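Local structure of Serine/threonine protein kinase (Mycobacterium tuberculosis, 4ESQ) at residues 88-93 with 185-190; 101-106 with 164-169; 108-113 with 157-162. The protein probably transfers phosphate from ATP to protein serines and threonines as a membrane receptor kinase, and is represented here by its extracellular sensor domain with a conserved binding cleft. All coordinates share one frame; numbering follows the deposited sequence.

Contact 1: 88-93 with 185-190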
# COMPACT_ATOMS: atom_id res chain seq x y z
N GLN A 88 1.18 2.51 -5.19
CA GLN A 88 1.62 1.13 -5.31
C GLN A 88 3.12 1.08 -5.13
O GLN A 88 3.85 1.89 -5.68
CB GLN A 88 1.24 0.53 -6.67
CG GLN A 88 1.55 1.44 -7.85
CD GLN A 88 1.52 0.71 -9.19
OE1 GLN A 88 1.62 -0.52 -9.24
NE2 GLN A 88 1.42 1.46 -10.27
N ALA A 89 3.59 0.12 -4.34
CA ALA A 89 5.02 -0.01 -4.09
C ALA A 89 5.41 -1.47 -3.94
O ALA A 89 4.63 -2.30 -3.48
CB ALA A 89 5.40 0.75 -2.84
N VAL A 90 6.65 -1.76 -4.33
CA VAL A 90 7.26 -3.06 -4.08
C VAL A 90 8.56 -2.86 -3.31
O VAL A 90 9.31 -1.90 -3.54
CB VAL A 90 7.53 -3.82 -5.37
CG1 VAL A 90 6.21 -4.37 -5.92
CG2 VAL A 90 8.20 -2.92 -6.40
N VAL A 91 8.81 -3.76 -2.38
CA VAL A 91 9.94 -3.61 -1.48
C VAL A 91 10.76 -4.89 -1.52
O VAL A 91 10.22 -5.98 -1.29
CB VAL A 91 9.48 -3.32 -0.04
CG1 VAL A 91 10.69 -3.14 0.87
CG2 VAL A 91 8.57 -2.08 -0.00
N ALA A 92 12.05 -4.77 -1.83
CA ALA A 92 12.93 -5.93 -1.90
C ALA A 92 13.56 -6.21 -0.55
O ALA A 92 13.92 -5.29 0.17
CB ALA A 92 14.02 -5.72 -2.94
N PHE A 93 13.69 -7.49 -0.24
CA PHE A 93 14.39 -7.96 0.96
C PHE A 93 15.45 -8.95 0.50
O PHE A 93 15.40 -9.43 -0.61
CB PHE A 93 13.40 -8.65 1.90
CG PHE A 93 12.47 -7.70 2.59
CD1 PHE A 93 11.33 -7.22 1.94
CD2 PHE A 93 12.72 -7.30 3.89
CE1 PHE A 93 10.47 -6.35 2.59
CE2 PHE A 93 11.86 -6.42 4.54
CZ PHE A 93 10.73 -5.95 3.88
N ALA A 185 -2.60 -8.47 -6.33
CA ALA A 185 -2.57 -9.77 -7.01
C ALA A 185 -1.91 -9.66 -8.37
O ALA A 185 -1.18 -10.56 -8.79
CB ALA A 185 -3.97 -10.34 -7.13
N LYS A 186 -2.14 -8.55 -9.07
CA LYS A 186 -1.53 -8.36 -10.37
C LYS A 186 -0.01 -8.15 -10.25
O LYS A 186 0.76 -8.68 -11.05
CB LYS A 186 -2.20 -7.22 -11.14
CG LYS A 186 -3.65 -7.54 -11.52
CD LYS A 186 -4.36 -6.34 -12.13
CE LYS A 186 -5.79 -6.71 -12.57
NZ LYS A 186 -5.80 -7.73 -13.65
N ILE A 187 0.42 -7.40 -9.25
CA ILE A 187 1.85 -7.24 -8.99
C ILE A 187 2.50 -8.57 -8.61
O ILE A 187 3.59 -8.90 -9.05
CB ILE A 187 2.11 -6.16 -7.93
CG1 ILE A 187 1.63 -4.81 -8.44
CG2 ILE A 187 3.61 -6.10 -7.57
CD1 ILE A 187 1.56 -3.70 -7.36
N VAL A 188 1.81 -9.37 -7.79
CA VAL A 188 2.33 -10.68 -7.41
C VAL A 188 2.52 -11.55 -8.65
O VAL A 188 3.51 -12.28 -8.75
CB VAL A 188 1.40 -11.37 -6.41
CG1 VAL A 188 1.68 -12.87 -6.36
CG2 VAL A 188 1.53 -10.73 -5.04
N ASP A 189 1.59 -11.48 -9.60
CA ASP A 189 1.74 -12.23 -10.85
C ASP A 189 3.00 -11.80 -11.60
O ASP A 189 3.67 -12.63 -12.23
CB ASP A 189 0.52 -12.08 -11.76
CG ASP A 189 -0.69 -12.84 -11.25
OD1 ASP A 189 -0.53 -13.80 -10.48
OD2 ASP A 189 -1.82 -12.49 -11.66
N LYS A 190 3.32 -10.51 -11.55
CA LYS A 190 4.54 -10.03 -12.20
C LYS A 190 5.79 -10.53 -11.47
O LYS A 190 6.79 -10.86 -12.11
CB LYS A 190 4.55 -8.50 -12.32
CG LYS A 190 3.48 -7.96 -13.28
CD LYS A 190 3.71 -6.49 -13.63
CE LYS A 190 2.58 -5.95 -14.53
NZ LYS A 190 2.85 -4.53 -14.93
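Ile187 turns two methyl ends to strand 84-92: CG2 meets Val90 and CD1 meets Gln88. The tight part is the meeting with Val90, where Ile187 CG2 and Val90 CG1 approach to 3.5 Å in pure apolar packing. The branch that makes this contact, CG2 of Ile187, lies anti to its own backbone N. The other branch leads through an extended CG1 arm (chi2 168°) to CD1, which lies 3.7 Å from Gln88 OE1. That second touch is not a bond: the amide oxygen of Gln88 accepts a hydrogen bond from Leu15 N, so the methyl merely packs beside a polar atom satisfied elsewhere. Both strand side chains leave the backbone toward the helix, yet no hydrogen bond joins the two segments, and the CA atoms of Val90 and Ile187 remain 8.4 Å apart.

The helix changes character on its outer side, where Ala185, Lys186 and Asp189 are exposed. Lys190, also near the surface, turns to Glu19 in a salt bridge and leaves the strand alone. Within the PknH-like extracellular domain, Ile187 also rests on Val167 and Val169, thereby spanning the neighbouring strands 84-92 and 165-173, while helix 17-24 places Val20 against Gln88 and Val23 against Lys186.

Contact 2: 101-106 with 164-169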
# COMPACT_ATOMS: atom_id res chain seq x y z
N ALA A 101 8.39 -12.31 7.02
CA ALA A 101 8.36 -11.87 8.41
C ALA A 101 7.75 -10.48 8.52
O ALA A 101 7.01 -10.19 9.46
CB ALA A 101 9.75 -11.90 9.00
N PHE A 102 8.05 -9.62 7.54
CA PHE A 102 7.51 -8.27 7.58
C PHE A 102 5.99 -8.25 7.37
O PHE A 102 5.28 -7.49 8.02
CB PHE A 102 8.18 -7.34 6.56
CG PHE A 102 7.53 -5.98 6.49
CD1 PHE A 102 7.72 -5.06 7.50
CD2 PHE A 102 6.68 -5.65 5.44
CE1 PHE A 102 7.09 -3.81 7.46
CE2 PHE A 102 6.06 -4.42 5.38
CZ PHE A 102 6.26 -3.49 6.39
N VAL A 103 5.50 -9.10 6.47
CA VAL A 103 4.06 -9.18 6.26
C VAL A 103 3.37 -9.76 7.49
O VAL A 103 2.28 -9.33 7.87
CB VAL A 103 3.69 -9.99 4.99
CG1 VAL A 103 2.18 -10.03 4.80
CG2 VAL A 103 4.35 -9.38 3.78
N GLN A 104 4.01 -10.72 8.15
CA GLN A 104 3.44 -11.27 9.37
C GLN A 104 3.36 -10.19 10.44
O GLN A 104 2.35 -10.06 11.15
CB GLN A 104 4.27 -12.46 9.87
CG GLN A 104 3.64 -13.15 11.05
CD GLN A 104 2.35 -13.85 10.66
OE1 GLN A 104 2.31 -14.61 9.69
NE2 GLN A 104 1.28 -13.58 11.41
N THR A 105 4.42 -9.39 10.56
CA THR A 105 4.41 -8.30 11.53
C THR A 105 3.29 -7.34 11.18
O THR A 105 2.56 -6.88 12.05
CB THR A 105 5.74 -7.55 11.55
OG1 THR A 105 6.74 -8.37 12.16
CG2 THR A 105 5.61 -6.27 12.34
N SER A 106 3.17 -7.02 9.89
CA SER A 106 2.11 -6.11 9.46
C SER A 106 0.74 -6.65 9.84
O SER A 106 -0.12 -5.92 10.33
CB SER A 106 2.19 -5.84 7.96
OG SER A 106 3.40 -5.17 7.65
N ASN A 164 11.12 -12.67 -2.63
CA ASN A 164 11.71 -11.77 -1.64
C ASN A 164 11.11 -10.36 -1.69
O ASN A 164 11.73 -9.41 -1.21
CB ASN A 164 13.22 -11.65 -1.87
CG ASN A 164 13.55 -11.10 -3.24
OD1 ASN A 164 12.97 -11.52 -4.24
ND2 ASN A 164 14.47 -10.14 -3.29
N VAL A 165 9.92 -10.24 -2.28
CA VAL A 165 9.35 -8.92 -2.52
C VAL A 165 8.04 -8.74 -1.78
O VAL A 165 7.14 -9.57 -1.88
CB VAL A 165 9.09 -8.69 -4.03
CG1 VAL A 165 8.40 -7.34 -4.28
CG2 VAL A 165 10.38 -8.79 -4.81
N VAL A 166 7.94 -7.64 -1.03
CA VAL A 166 6.68 -7.26 -0.41
C VAL A 166 5.93 -6.27 -1.30
O VAL A 166 6.52 -5.33 -1.84
CB VAL A 166 6.91 -6.63 0.98
CG1 VAL A 166 5.60 -5.99 1.49
CG2 VAL A 166 7.44 -7.68 1.95
N VAL A 167 4.64 -6.50 -1.47
CA VAL A 167 3.80 -5.68 -2.32
C VAL A 167 2.94 -4.85 -1.37
O VAL A 167 2.30 -5.40 -0.48
CB VAL A 167 2.93 -6.56 -3.21
CG1 VAL A 167 2.01 -5.73 -4.09
CG2 VAL A 167 3.83 -7.44 -4.06
N ASP A 168 2.96 -3.53 -1.53
CA ASP A 168 2.35 -2.63 -0.55
C ASP A 168 1.52 -1.59 -1.27
O ASP A 168 2.08 -0.71 -1.93
CB ASP A 168 3.47 -1.95 0.26
CG ASP A 168 3.01 -1.39 1.59
OD1 ASP A 168 1.80 -1.48 1.89
OD2 ASP A 168 3.86 -0.86 2.34
N VAL A 169 0.20 -1.69 -1.16
CA VAL A 169 -0.71 -0.90 -2.00
C VAL A 169 -1.80 -0.16 -1.22
O VAL A 169 -2.42 -0.71 -0.30
CB VAL A 169 -1.41 -1.82 -3.02
CG1 VAL A 169 -2.39 -1.02 -3.89
CG2 VAL A 169 -0.37 -2.54 -3.89
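Phe102 presents its ring to Val166, with Ser106 OG over one face, 3.5 Å above the ring plane and displaced toward the rim. CG2 of Val166 comes to the ring obliquely. Both branches of the valine take part: CG1 and CG2 of Val166 each lie 4.1 Å from Phe102 CD2, so CD2 sits equally far from both methyls, and the two side chains run at about a right angle to each other. The ring is also stacked with that of Tyr62 of helix 59-62, which touches Val166 as well.

Val103 adds the second point of support. Its CG2 comes to 4.0 Å from Val166 CG2, and the two valines lie alongside each other, pointing opposite ways. The same Val166 methyl therefore serves two consecutive helix residues. Phe102 reaches this place with its CG anti to the backbone N (chi1 174°). All three residues are buried, and the contact consists entirely of dispersion and hydrophobic packing, without a hydrogen bond across it.

Farther along the strand, the Asp168 carboxylate starts toward the helix but is engaged elsewhere: OD1 forms a salt bridge with Arg157, and OD2 is hydrogen-bonded to Tyr62 OH and Ser57 N. Such multiple anchoring should hold the buried charge firmly and favour its ionised state. Helix 96-111 lies across more than one strand: besides Val166 of strand 165-173, it reaches strand 154-162, with Phe102 touching Met159 and Val103 touching Val161. Val167 of strand 165-173 instead meets Ala184 and Ile187 of helix 179-192 on the opposite face of the sheet.

Contact 3: 108-113 with 157-162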
# COMPACT_ATOMS: atom_id res chain seq x y z
N ASP A 108 -0.01 -8.56 12.34
CA ASP A 108 -0.21 -8.32 13.78
C ASP A 108 -0.64 -6.90 14.08
O ASP A 108 -1.53 -6.67 14.89
CB ASP A 108 1.05 -8.60 14.61
CG ASP A 108 0.98 -7.95 16.01
OD1 ASP A 108 0.30 -8.50 16.91
OD2 ASP A 108 1.60 -6.87 16.22
N LYS A 109 0.03 -5.94 13.45
CA LYS A 109 -0.28 -4.55 13.71
C LYS A 109 -1.66 -4.19 13.17
O LYS A 109 -2.43 -3.52 13.86
CB LYS A 109 0.80 -3.62 13.14
CG LYS A 109 2.16 -3.79 13.84
CD LYS A 109 3.21 -2.84 13.27
CE LYS A 109 4.47 -2.84 14.12
NZ LYS A 109 5.51 -1.91 13.58
N TRP A 110 -1.98 -4.63 11.96
CA TRP A 110 -3.25 -4.23 11.37
C TRP A 110 -4.43 -4.78 12.17
O TRP A 110 -5.49 -4.14 12.26
CB TRP A 110 -3.38 -4.66 9.91
CG TRP A 110 -2.43 -4.01 8.95
CD1 TRP A 110 -1.28 -3.32 9.25
CD2 TRP A 110 -2.53 -4.03 7.52
NE1 TRP A 110 -0.67 -2.90 8.08
CE2 TRP A 110 -1.42 -3.32 7.01
CE3 TRP A 110 -3.46 -4.55 6.62
CZ2 TRP A 110 -1.21 -3.13 5.64
CZ3 TRP A 110 -3.26 -4.37 5.26
CH2 TRP A 110 -2.14 -3.67 4.78
N LYS A 111 -4.26 -5.96 12.74
CA LYS A 111 -5.34 -6.61 13.49
C LYS A 111 -5.70 -5.84 14.76
O LYS A 111 -6.83 -5.93 15.24
CB LYS A 111 -5.00 -8.06 13.79
CG LYS A 111 -5.07 -8.93 12.54
CD LYS A 111 -4.69 -10.37 12.80
CE LYS A 111 -4.60 -11.14 11.49
NZ LYS A 111 -3.95 -12.48 11.66
N ASN A 112 -4.74 -5.09 15.28
CA ASN A 112 -4.97 -4.24 16.45
C ASN A 112 -5.57 -2.89 16.08
O ASN A 112 -5.97 -2.12 16.95
CB ASN A 112 -3.67 -4.04 17.23
CG ASN A 112 -3.24 -5.30 17.97
OD1 ASN A 112 -4.07 -6.06 18.47
ND2 ASN A 112 -1.93 -5.52 18.04
N CYS A 113 -5.63 -2.61 14.78
CA CYS A 113 -6.27 -1.40 14.28
C CYS A 113 -7.70 -1.66 13.82
O CYS A 113 -8.52 -0.74 13.76
CB CYS A 113 -5.46 -0.81 13.12
SG CYS A 113 -3.75 -0.45 13.58
N ARG A 157 -6.19 -0.78 1.88
CA ARG A 157 -4.78 -1.17 1.97
C ARG A 157 -4.67 -2.64 1.61
O ARG A 157 -5.52 -3.46 2.00
CB ARG A 157 -4.25 -0.94 3.39
CG ARG A 157 -4.06 0.53 3.78
CD ARG A 157 -2.79 1.11 3.17
NE ARG A 157 -1.57 0.70 3.86
CZ ARG A 157 -0.66 -0.13 3.34
NH1 ARG A 157 -0.85 -0.66 2.13
NH2 ARG A 157 0.43 -0.43 4.03
N ALA A 158 -3.64 -3.00 0.85
CA ALA A 158 -3.37 -4.41 0.61
C ALA A 158 -1.87 -4.64 0.70
O ALA A 158 -1.08 -3.84 0.20
CB ALA A 158 -3.88 -4.84 -0.76
N MET A 159 -1.49 -5.73 1.34
CA MET A 159 -0.09 -6.12 1.37
C MET A 159 0.01 -7.60 1.08
O MET A 159 -0.80 -8.39 1.56
CB MET A 159 0.54 -5.82 2.74
CG MET A 159 2.00 -6.25 2.85
SD MET A 159 2.74 -5.79 4.43
CE MET A 159 2.74 -4.00 4.29
N SER A 160 1.00 -7.96 0.28
CA SER A 160 1.27 -9.37 0.02
C SER A 160 2.77 -9.57 -0.12
O SER A 160 3.55 -8.61 -0.03
CB SER A 160 0.53 -9.84 -1.24
OG SER A 160 0.40 -11.27 -1.26
N VAL A 161 3.17 -10.81 -0.35
CA VAL A 161 4.57 -11.13 -0.53
C VAL A 161 4.67 -12.26 -1.53
O VAL A 161 3.84 -13.18 -1.53
CB VAL A 161 5.24 -11.53 0.80
CG1 VAL A 161 4.35 -12.51 1.57
CG2 VAL A 161 6.63 -12.13 0.56
N ALA A 162 5.66 -12.16 -2.41
CA ALA A 162 6.00 -13.24 -3.32
C ALA A 162 7.52 -13.21 -3.45
O ALA A 162 8.11 -12.14 -3.58
CB ALA A 162 5.35 -13.05 -4.66
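Arg157, first in this strand segment, meets Trp110 through both its base and its charged end. Arg157 CB sits 3.7 Å from Trp110 CH2; bends at chi2 (-78°) and chi3 (-76°) then fold the chain back, bringing the guanidinium to the same indole. There the edge of the ring points at the face of the cation: Trp110 CZ2 is 3.5 Å from Arg157 NH2, close to the rim of the guanidinium, and the planes are 66° apart. This leaves the N-H groups to other partners. NH2 is bonded to Gly52 O and NH1 to Val169 O, which should fix the plane of the group.

At Ala158 the contact is with the backbone alone, its carbonyl carbon C being 4.2 Å from Trp110 CH2 at the ring edge, whereas the methyl points away from the indole. Met159 returns to the near side, where its CB packs 4.0 Å from Trp110 CH2 on an oblique approach. The rest of its chain runs on to Ser106 of the same helix.

Trp110 lays the C-terminal part of helix 96-111 against the face of the sheet, a large aromatic anchor that bridges a CA-to-CA gap of 10.0 Å to Arg157. The contact covers part of one face of the antiparallel sheet of the PknH-like extracellular sensor domain. Trp110 also touches Ile141 and Val143 of strand 141-147, neighbour to 154-162, and three residues on, Cys113 is joined to Cys50 by a disulfide.

In the fold
From the N terminus, strand 84-92 opens contact 1, and helix 96-111, which follows it, then opens contacts 2 and 3. Contact 3 closes first, when strand 154-162 returns to residues 108-113. Contact 2 closes next, as the adjoining strand 165-173 reaches the middle of that helix, and contact 1 closes last through helix 179-192. The loops are nested without crossing: contact 3 inside contact 2, and both inside contact 1. Together they tie the layers of an α-β-α sandwich, consistent with the Mog1p/PsbP clan, with contacts 2 and 3 fastening helix 96-111 to one face of the antiparallel sheet and contact 1 fastening the C-terminal helix to the other.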